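Local coordinates for protein Poly(A) RNA polymerase GLD2 (Rattus norvegicus, PDB 6LBK) that acts as a poly(A) RNA polymerase, probably adding AMP units to the 3' ends of selected cytoplasmic mRNAs and a single nucleotide to certain microRNAs, at residues 244-249 with 273-278; 101-106 with 199-204. The protein carries 1 engineered substitution. All coordinates share one frame; numbering follows the deposited sequence.

Interaction 1. Residues 244-249 with 273-278; sequences ILPSLQ and PPYLSK
The pyrrolidine ring of P246 lies over one face of the Y275 phenol ring, and this is where the contact is tight. P246 CD stands 3.4 Å from the centroid of the Y275 ring and only 7° off the ring normal, which identifies a CH-pi interaction over the face. The rest of the proline spreads across the same surface: P246 CG comes within 3.5 Å of Y275 CD1, and P246 CB lies 3.7 Å from Y275 CE1, so three methylene groups share the ring. Y275 brings its ring there because CG is anti to the backbone N (chi1 -165°), and proline and tyrosine lie alongside one another, pointing opposite ways. Beside the proline, the carbonyl oxygen of I244 approaches Y275 CD2 from an oblique direction. The two backbones run in roughly opposite directions, I244 facing S277 and L245 facing Y275, but share no hydrogen bond; the contact joins two loops of the helical part of this nucleotidyltransferase, one leading into helix 248-251 and the other lying between helices 268-271 and 283-297. Each finds backbone partners elsewhere: I244 and L245 bond to L237, and Y275 to L196. Further along 244-249, S247 is the N-cap of helix 248-251, and its OG bonds weakly to K250 N and hydrogen-bonds to R308 O. L245 turns its side chain from the tyrosine loop into a buried setting of Y193, L234 and L237. Packing is looser at the serine end. The closest pair of CA atoms, those of I244 and S277, is 5.3 Å apart, yet S277 OG comes no nearer than 3.8 Å, to I244 CA, and makes no hydrogen bond across the contact. L276 and K278, either side of S277, direct CB away from 244-249, on the solvent side.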
ATOM      1  N   ILE A 244      -7.383  -1.971  17.716  1.00101.22           N
ATOM      2  CA  ILE A 244      -6.214  -1.100  17.617  1.00 93.54           C
ATOM      3  C   ILE A 244      -6.412   0.087  16.663  1.00 86.37           C
ATOM      4  O   ILE A 244      -5.748   1.126  16.830  1.00 87.23           O
ATOM      5  CB  ILE A 244      -4.996  -1.948  17.180  1.00 79.53           C
ATOM      6  CG1 ILE A 244      -4.465  -2.793  18.321  1.00 72.96           C
ATOM      7  CG2 ILE A 244      -3.882  -1.121  16.546  1.00 81.13           C
ATOM      8  CD1 ILE A 244      -3.327  -3.680  17.890  1.00 71.79           C
ATOM      9  N   LEU A 245      -7.357   0.002  15.725  1.00 76.01           N
ATOM     10  CA  LEU A 245      -7.619   1.121  14.822  1.00 82.59           C
ATOM     11  C   LEU A 245      -9.128   1.291  14.678  1.00 93.82           C
ATOM     12  O   LEU A 245      -9.867   0.295  14.578  1.00 98.48           O
ATOM     13  CB  LEU A 245      -6.966   0.943  13.433  1.00 67.57           C
ATOM     14  CG  LEU A 245      -5.435   1.107  13.344  1.00 60.78           C
ATOM     15  CD1 LEU A 245      -4.919   0.953  11.912  1.00 53.42           C
ATOM     16  CD2 LEU A 245      -4.935   2.433  13.982  1.00 64.22           C
ATOM     17  N   PRO A 246      -9.614   2.534  14.675  1.00 97.15           N
ATOM     18  CA  PRO A 246     -11.037   2.769  14.439  1.00 99.96           C
ATOM     19  C   PRO A 246     -11.283   2.863  12.957  1.00 95.41           C
ATOM     20  O   PRO A 246     -10.455   2.388  12.170  1.00 90.70           O
ATOM     21  CB  PRO A 246     -11.281   4.104  15.136  1.00107.28           C
ATOM     22  CG  PRO A 246     -10.003   4.839  14.897  1.00103.78           C
ATOM     23  CD  PRO A 246      -8.897   3.796  14.925  1.00 99.37           C
ATOM     24  N   SER A 247     -12.408   3.447  12.558  1.00 95.43           N
ATOM     25  CA  SER A 247     -12.613   3.846  11.171  1.00 96.08           C
ATOM     26  C   SER A 247     -12.389   5.346  11.052  1.00 98.51           C
ATOM     27  O   SER A 247     -13.107   6.127  11.683  1.00115.07           O
ATOM     28  CB  SER A 247     -14.006   3.482  10.671  1.00 92.96           C
ATOM     29  OG  SER A 247     -14.204   4.027   9.373  1.00 84.31           O
ATOM     30  N   LEU A 248     -11.374   5.751  10.277  1.00102.45           N
ATOM     31  CA  LEU A 248     -11.114   7.181  10.116  1.00 96.10           C
ATOM     32  C   LEU A 248     -12.235   7.871   9.337  1.00 95.20           C
ATOM     33  O   LEU A 248     -12.600   9.007   9.651  1.00 98.16           O
ATOM     34  CB  LEU A 248      -9.766   7.410   9.424  1.00 87.70           C
ATOM     35  CG  LEU A 248      -8.463   7.162  10.188  1.00 80.75           C
ATOM     36  CD1 LEU A 248      -7.281   7.243   9.240  1.00 73.08           C
ATOM     37  CD2 LEU A 248      -8.299   8.135  11.345  1.00 82.06           C
ATOM     38  N   GLN A 249     -12.793   7.202   8.324  1.00 95.77           N
ATOM     39  CA  GLN A 249     -13.790   7.833   7.457  1.00 97.88           C
ATOM     40  C   GLN A 249     -15.149   7.965   8.137  1.00110.70           C
ATOM     41  O   GLN A 249     -15.939   8.850   7.781  1.00106.49           O
ATOM     42  CB  GLN A 249     -13.914   7.042   6.160  1.00 88.65           C
ATOM     43  CG  GLN A 249     -12.735   7.210   5.247  1.00 87.99           C
ATOM     44  CD  GLN A 249     -12.776   6.254   4.088  1.00 83.87           C
ATOM     45  OE1 GLN A 249     -12.468   5.073   4.227  1.00 76.21           O
ATOM     46  NE2 GLN A 249     -13.172   6.757   2.929  1.00 86.85           N
ATOM     47  N   PRO A 273      -6.402  13.292  15.475  1.00125.93           N
ATOM     48  CA  PRO A 273      -5.584  12.997  16.669  1.00128.13           C
ATOM     49  C   PRO A 273      -5.213  11.524  16.754  1.00122.31           C
ATOM     50  O   PRO A 273      -5.824  10.685  16.076  1.00127.15           O
ATOM     51  CB  PRO A 273      -6.506  13.411  17.823  1.00134.71           C
ATOM     52  CG  PRO A 273      -7.879  13.203  17.281  1.00134.12           C
ATOM     53  CD  PRO A 273      -7.817  13.523  15.813  1.00130.46           C
ATOM     54  N   PRO A 274      -4.232  11.164  17.590  1.00114.48           N
ATOM     55  CA  PRO A 274      -3.818   9.758  17.695  1.00111.63           C
ATOM     56  C   PRO A 274      -4.856   8.909  18.406  1.00112.02           C
ATOM     57  O   PRO A 274      -5.700   9.405  19.158  1.00118.82           O
ATOM     58  CB  PRO A 274      -2.525   9.818  18.521  1.00102.78           C
ATOM     59  CG  PRO A 274      -2.105  11.222  18.497  1.00109.02           C
ATOM     60  CD  PRO A 274      -3.370  12.023  18.413  1.00115.41           C
ATOM     61  N   TYR A 275      -4.760   7.600  18.169  1.00108.99           N
ATOM     62  CA  TYR A 275      -5.704   6.626  18.700  1.00114.33           C
ATOM     63  C   TYR A 275      -5.061   5.885  19.866  1.00121.31           C
ATOM     64  O   TYR A 275      -3.980   5.305  19.724  1.00120.11           O
ATOM     65  CB  TYR A 275      -6.142   5.635  17.620  1.00110.88           C
ATOM     66  CG  TYR A 275      -7.366   4.822  17.992  1.00114.63           C
ATOM     67  CD1 TYR A 275      -8.618   5.422  18.081  1.00119.74           C
ATOM     68  CD2 TYR A 275      -7.275   3.452  18.242  1.00114.10           C
ATOM     69  CE1 TYR A 275      -9.749   4.692  18.418  1.00126.58           C
ATOM     70  CE2 TYR A 275      -8.405   2.705  18.583  1.00120.12           C
ATOM     71  CZ  TYR A 275      -9.642   3.334  18.670  1.00127.57           C
ATOM     72  OH  TYR A 275     -10.774   2.614  19.008  1.00129.47           O
ATOM     73  N   LEU A 276      -5.715   5.928  21.017  1.00128.67           N
ATOM     74  CA  LEU A 276      -5.330   5.132  22.172  1.00129.84           C
ATOM     75  C   LEU A 276      -6.309   3.971  22.275  1.00119.50           C
ATOM     76  O   LEU A 276      -7.515   4.185  22.424  1.00124.24           O
ATOM     77  CB  LEU A 276      -5.336   5.988  23.437  1.00145.18           C
ATOM     78  CG  LEU A 276      -4.430   7.223  23.357  1.00152.14           C
ATOM     79  CD1 LEU A 276      -4.546   8.104  24.610  1.00160.70           C
ATOM     80  CD2 LEU A 276      -2.981   6.804  23.109  1.00150.62           C
ATOM     81  N   SER A 277      -5.798   2.753  22.182  1.00108.68           N
ATOM     82  CA  SER A 277      -6.613   1.549  22.192  1.00100.26           C
ATOM     83  C   SER A 277      -6.329   0.738  23.450  1.00101.05           C
ATOM     84  O   SER A 277      -5.286   0.898  24.089  1.00102.50           O
ATOM     85  CB  SER A 277      -6.350   0.701  20.951  1.00 92.01           C
ATOM     86  OG  SER A 277      -5.056   0.135  20.979  1.00 87.96           O
ATOM     87  N   LYS A 278      -7.301  -0.096  23.844  1.00103.08           N
ATOM     88  CA  LYS A 278      -7.118  -0.907  25.040  1.00107.65           C
ATOM     89  C   LYS A 278      -6.229  -2.128  24.809  1.00112.33           C
ATOM     90  O   LYS A 278      -5.709  -2.686  25.783  1.00115.51           O
ATOM     91  CB  LYS A 278      -8.478  -1.364  25.586  1.00114.82           C
ATOM     92  CG  LYS A 278      -9.475  -0.260  25.920  1.00121.98           C
ATOM     93  CD  LYS A 278     -10.767  -0.838  26.506  1.00126.04           C
ATOM     94  CE  LYS A 278     -11.824   0.248  26.714  1.00133.61           C
ATOM     95  NZ  LYS A 278     -13.076  -0.280  27.330  1.00135.63           N
TER

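Interaction 2. Residues 101-106 with 199-204; sequences NGFGAR and RVRPLV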
ATOM      1  N   ASN A 101       2.436   7.349   1.899  1.00 48.04           N
ATOM      2  CA  ASN A 101       1.360   6.869   2.768  1.00 55.12           C
ATOM      3  C   ASN A 101       1.853   6.362   4.122  1.00 56.06           C
ATOM      4  O   ASN A 101       1.056   5.799   4.871  1.00 53.26           O
ATOM      5  CB  ASN A 101       0.558   5.756   2.069  1.00 58.75           C
ATOM      6  CG  ASN A 101       1.353   4.468   1.893  1.00 51.14           C
ATOM      7  OD1 ASN A 101       2.393   4.278   2.515  1.00 54.64           O
ATOM      8  ND2 ASN A 101       0.893   3.611   1.001  1.00 48.57           N
ATOM      9  N   GLY A 102       3.141   6.489   4.431  1.00 51.24           N
ATOM     10  CA  GLY A 102       3.689   6.030   5.691  1.00 54.46           C
ATOM     11  C   GLY A 102       4.102   4.574   5.743  1.00 55.54           C
ATOM     12  O   GLY A 102       4.708   4.162   6.736  1.00 63.00           O
ATOM     13  N   PHE A 103       3.858   3.796   4.701  1.00 53.42           N
ATOM     14  CA  PHE A 103       4.231   2.386   4.706  1.00 62.80           C
ATOM     15  C   PHE A 103       5.346   2.094   3.700  1.00 69.73           C
ATOM     16  O   PHE A 103       5.363   1.045   3.045  1.00 71.34           O
ATOM     17  CB  PHE A 103       3.013   1.498   4.444  1.00 55.78           C
ATOM     18  CG  PHE A 103       1.879   1.728   5.385  1.00 56.17           C
ATOM     19  CD1 PHE A 103       2.034   1.546   6.736  1.00 65.47           C
ATOM     20  CD2 PHE A 103       0.645   2.098   4.916  1.00 54.73           C
ATOM     21  CE1 PHE A 103       0.968   1.751   7.609  1.00 66.28           C
ATOM     22  CE2 PHE A 103      -0.408   2.302   5.769  1.00 57.68           C
ATOM     23  CZ  PHE A 103      -0.252   2.128   7.118  1.00 61.20           C
ATOM     24  N   GLY A 104       6.279   3.036   3.552  1.00 66.86           N
ATOM     25  CA  GLY A 104       7.395   2.854   2.646  1.00 59.70           C
ATOM     26  C   GLY A 104       8.627   2.233   3.296  1.00 66.03           C
ATOM     27  O   GLY A 104       8.913   2.433   4.481  1.00 61.55           O
ATOM     28  N   ALA A 105       9.350   1.464   2.477  1.00 62.56           N
ATOM     29  CA  ALA A 105      10.655   0.903   2.792  1.00 66.00           C
ATOM     30  C   ALA A 105      11.705   1.532   1.891  1.00 68.45           C
ATOM     31  O   ALA A 105      11.393   2.051   0.818  1.00 70.42           O
ATOM     32  CB  ALA A 105      10.686  -0.615   2.587  1.00 69.63           C
ATOM     33  N   ARG A 106      12.964   1.462   2.334  1.00 70.04           N
ATOM     34  CA  ARG A 106      14.079   1.972   1.538  1.00 73.20           C
ATOM     35  C   ARG A 106      13.987   1.513   0.089  1.00 84.66           C
ATOM     36  O   ARG A 106      14.445   2.213  -0.819  1.00 92.78           O
ATOM     37  CB  ARG A 106      15.426   1.554   2.156  1.00 77.18           C
ATOM     38  CG  ARG A 106      15.873   2.524   3.242  1.00 78.40           C
ATOM     39  CD  ARG A 106      17.386   2.747   3.395  1.00 94.87           C
ATOM     40  NE  ARG A 106      18.164   1.646   3.972  1.00113.26           N
ATOM     41  CZ  ARG A 106      19.100   0.966   3.312  1.00119.36           C
ATOM     42  NH1 ARG A 106      19.373   1.279   2.048  1.00120.55           N
ATOM     43  NH2 ARG A 106      19.774  -0.011   3.918  1.00121.23           N
ATOM     44  N   ARG A 199       2.319   0.795  16.297  1.00 66.62           N
ATOM     45  CA  ARG A 199       2.488  -0.578  15.836  1.00 58.13           C
ATOM     46  C   ARG A 199       2.067  -0.782  14.396  1.00 53.48           C
ATOM     47  O   ARG A 199       2.445  -1.796  13.796  1.00 54.92           O
ATOM     48  CB  ARG A 199       1.703  -1.553  16.731  1.00 59.34           C
ATOM     49  CG  ARG A 199       2.291  -1.741  18.112  1.00 63.64           C
ATOM     50  CD  ARG A 199       1.370  -2.522  19.021  1.00 65.59           C
ATOM     51  NE  ARG A 199       0.265  -1.675  19.455  1.00 74.22           N
ATOM     52  CZ  ARG A 199      -0.726  -2.056  20.258  1.00 84.64           C
ATOM     53  NH1 ARG A 199      -0.769  -3.294  20.741  1.00 93.79           N
ATOM     54  NH2 ARG A 199      -1.681  -1.193  20.579  1.00 86.54           N
ATOM     55  N   VAL A 200       1.273   0.129  13.834  1.00 53.22           N
ATOM     56  CA  VAL A 200       0.743  -0.101  12.489  1.00 49.34           C
ATOM     57  C   VAL A 200       1.876  -0.176  11.474  1.00 47.19           C
ATOM     58  O   VAL A 200       1.886  -1.053  10.603  1.00 49.84           O
ATOM     59  CB  VAL A 200      -0.282   0.978  12.114  1.00 50.26           C
ATOM     60  CG1 VAL A 200      -0.713   0.774  10.686  1.00 46.77           C
ATOM     61  CG2 VAL A 200      -1.500   0.928  13.064  1.00 52.82           C
ATOM     62  N   ARG A 201       2.862   0.726  11.573  1.00 49.41           N
ATOM     63  CA  ARG A 201       3.913   0.751  10.553  1.00 50.15           C
ATOM     64  C   ARG A 201       4.882  -0.422  10.669  1.00 60.27           C
ATOM     65  O   ARG A 201       5.181  -1.042   9.630  1.00 56.40           O
ATOM     66  CB  ARG A 201       4.642   2.100  10.571  1.00 59.97           C
ATOM     67  CG  ARG A 201       3.843   3.205   9.834  1.00 53.91           C
ATOM     68  CD  ARG A 201       4.456   4.614  10.012  1.00 56.97           C
ATOM     69  NE  ARG A 201       5.666   4.787   9.207  1.00 57.51           N
ATOM     70  CZ  ARG A 201       6.877   5.029   9.699  1.00 63.50           C
ATOM     71  NH1 ARG A 201       7.060   5.153  11.007  1.00 64.07           N
ATOM     72  NH2 ARG A 201       7.914   5.148   8.885  1.00 68.62           N
ATOM     73  N   PRO A 202       5.403  -0.793  11.860  1.00 65.90           N
ATOM     74  CA  PRO A 202       6.249  -2.005  11.928  1.00 64.43           C
ATOM     75  C   PRO A 202       5.547  -3.265  11.456  1.00 64.46           C
ATOM     76  O   PRO A 202       6.145  -4.098  10.751  1.00 64.99           O
ATOM     77  CB  PRO A 202       6.621  -2.094  13.418  1.00 70.30           C
ATOM     78  CG  PRO A 202       6.534  -0.689  13.910  1.00 74.79           C
ATOM     79  CD  PRO A 202       5.380  -0.081  13.154  1.00 69.85           C
ATOM     80  N   LEU A 203       4.271  -3.416  11.807  1.00 62.36           N
ATOM     81  CA  LEU A 203       3.553  -4.615  11.412  1.00 53.04           C
ATOM     82  C   LEU A 203       3.367  -4.651   9.911  1.00 48.12           C
ATOM     83  O   LEU A 203       3.614  -5.672   9.262  1.00 49.25           O
ATOM     84  CB  LEU A 203       2.195  -4.657  12.097  1.00 59.39           C
ATOM     85  CG  LEU A 203       1.556  -6.024  11.880  1.00 61.82           C
ATOM     86  CD1 LEU A 203       2.225  -7.056  12.872  1.00 51.19           C
ATOM     87  CD2 LEU A 203       0.024  -6.036  11.952  1.00 61.11           C
ATOM     88  N   VAL A 204       2.928  -3.532   9.337  1.00 50.57           N
ATOM     89  CA  VAL A 204       2.709  -3.489   7.902  1.00 43.78           C
ATOM     90  C   VAL A 204       4.008  -3.775   7.158  1.00 46.61           C
ATOM     91  O   VAL A 204       4.014  -4.491   6.149  1.00 43.84           O
ATOM     92  CB  VAL A 204       2.086  -2.140   7.507  1.00 46.04           C
ATOM     93  CG1 VAL A 204       2.351  -1.828   6.043  1.00 44.71           C
ATOM     94  CG2 VAL A 204       0.559  -2.130   7.821  1.00 37.90           C
TER
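F103 lays its side chain against one side of helix 200-213, while the residue before it receives a hydrogen bond from R201. From the root outward, F103 CB meets V204 CG1 at 3.7 Å, and CG stays beside that same methyl. F103 CD1 makes the closest approach to V204 CG1, 3.5 Å. F103 CE1 adds V200 CG1, 3.6 Å away and near the ring plane, so this methyl meets an edge, while still near V204 CG2 and the R201 CG methylene; the tip, CZ, lies 3.8 Å from V200 CG1. With CG beside the backbone N (chi1 -55°), the ring reaches two valines one helical turn apart. L190, A194 and V230 from helices 182-194 and 226-239 add further apolar neighbours.

Between the two segments the one hydrogen bond runs from R201 NE to G102 O, 2.7 Å with an N-H...O angle of 151°. The donor sits in the carbonyl plane, and the oxygen lies at the edge of the guanidinium, 6° out of its plane. A bend at chi3 turns the arginine toward this oxygen, while NH2 bonds to Q64 OE1. K208 NZ of the same helix bonds F103 O. On the loop side, N101 OD1 accepts from F103 N in an Asx turn, fixing the backbone just before the ring. The loop leads into strand 110-116, which carries D111, by similarity a catalytic magnesium ligand; the side chains of F103 and D111 are about 10 Å apart. Both arginine acceptors, G102 O and Q64 OE1, are neutral, so they would orient the guanidinium without cancelling its charge.

Along the chain the two contacts come in series: interaction 2 closes at helix 200-213 before interaction 1 opens beyond helix 226-239. Their centres are 16 Å apart, with interaction 2 nearer the centre of the chain (9 Å against 19 Å), yet they touch directly. L245 CD1 packs on V200 CG2 at 3.6 Å, and S277 OG lies 3.6 Å from R199 NH2. Helices 182-194 and 226-239 supply neighbours to both. Interaction 2 joins the loop before strand 110-116, which carries D111, a probable magnesium ligand, to a helix, whereas interaction 1 joins two peripheral loops, consistent with a run of packing from F103 through V200 to L245, outward from that strand.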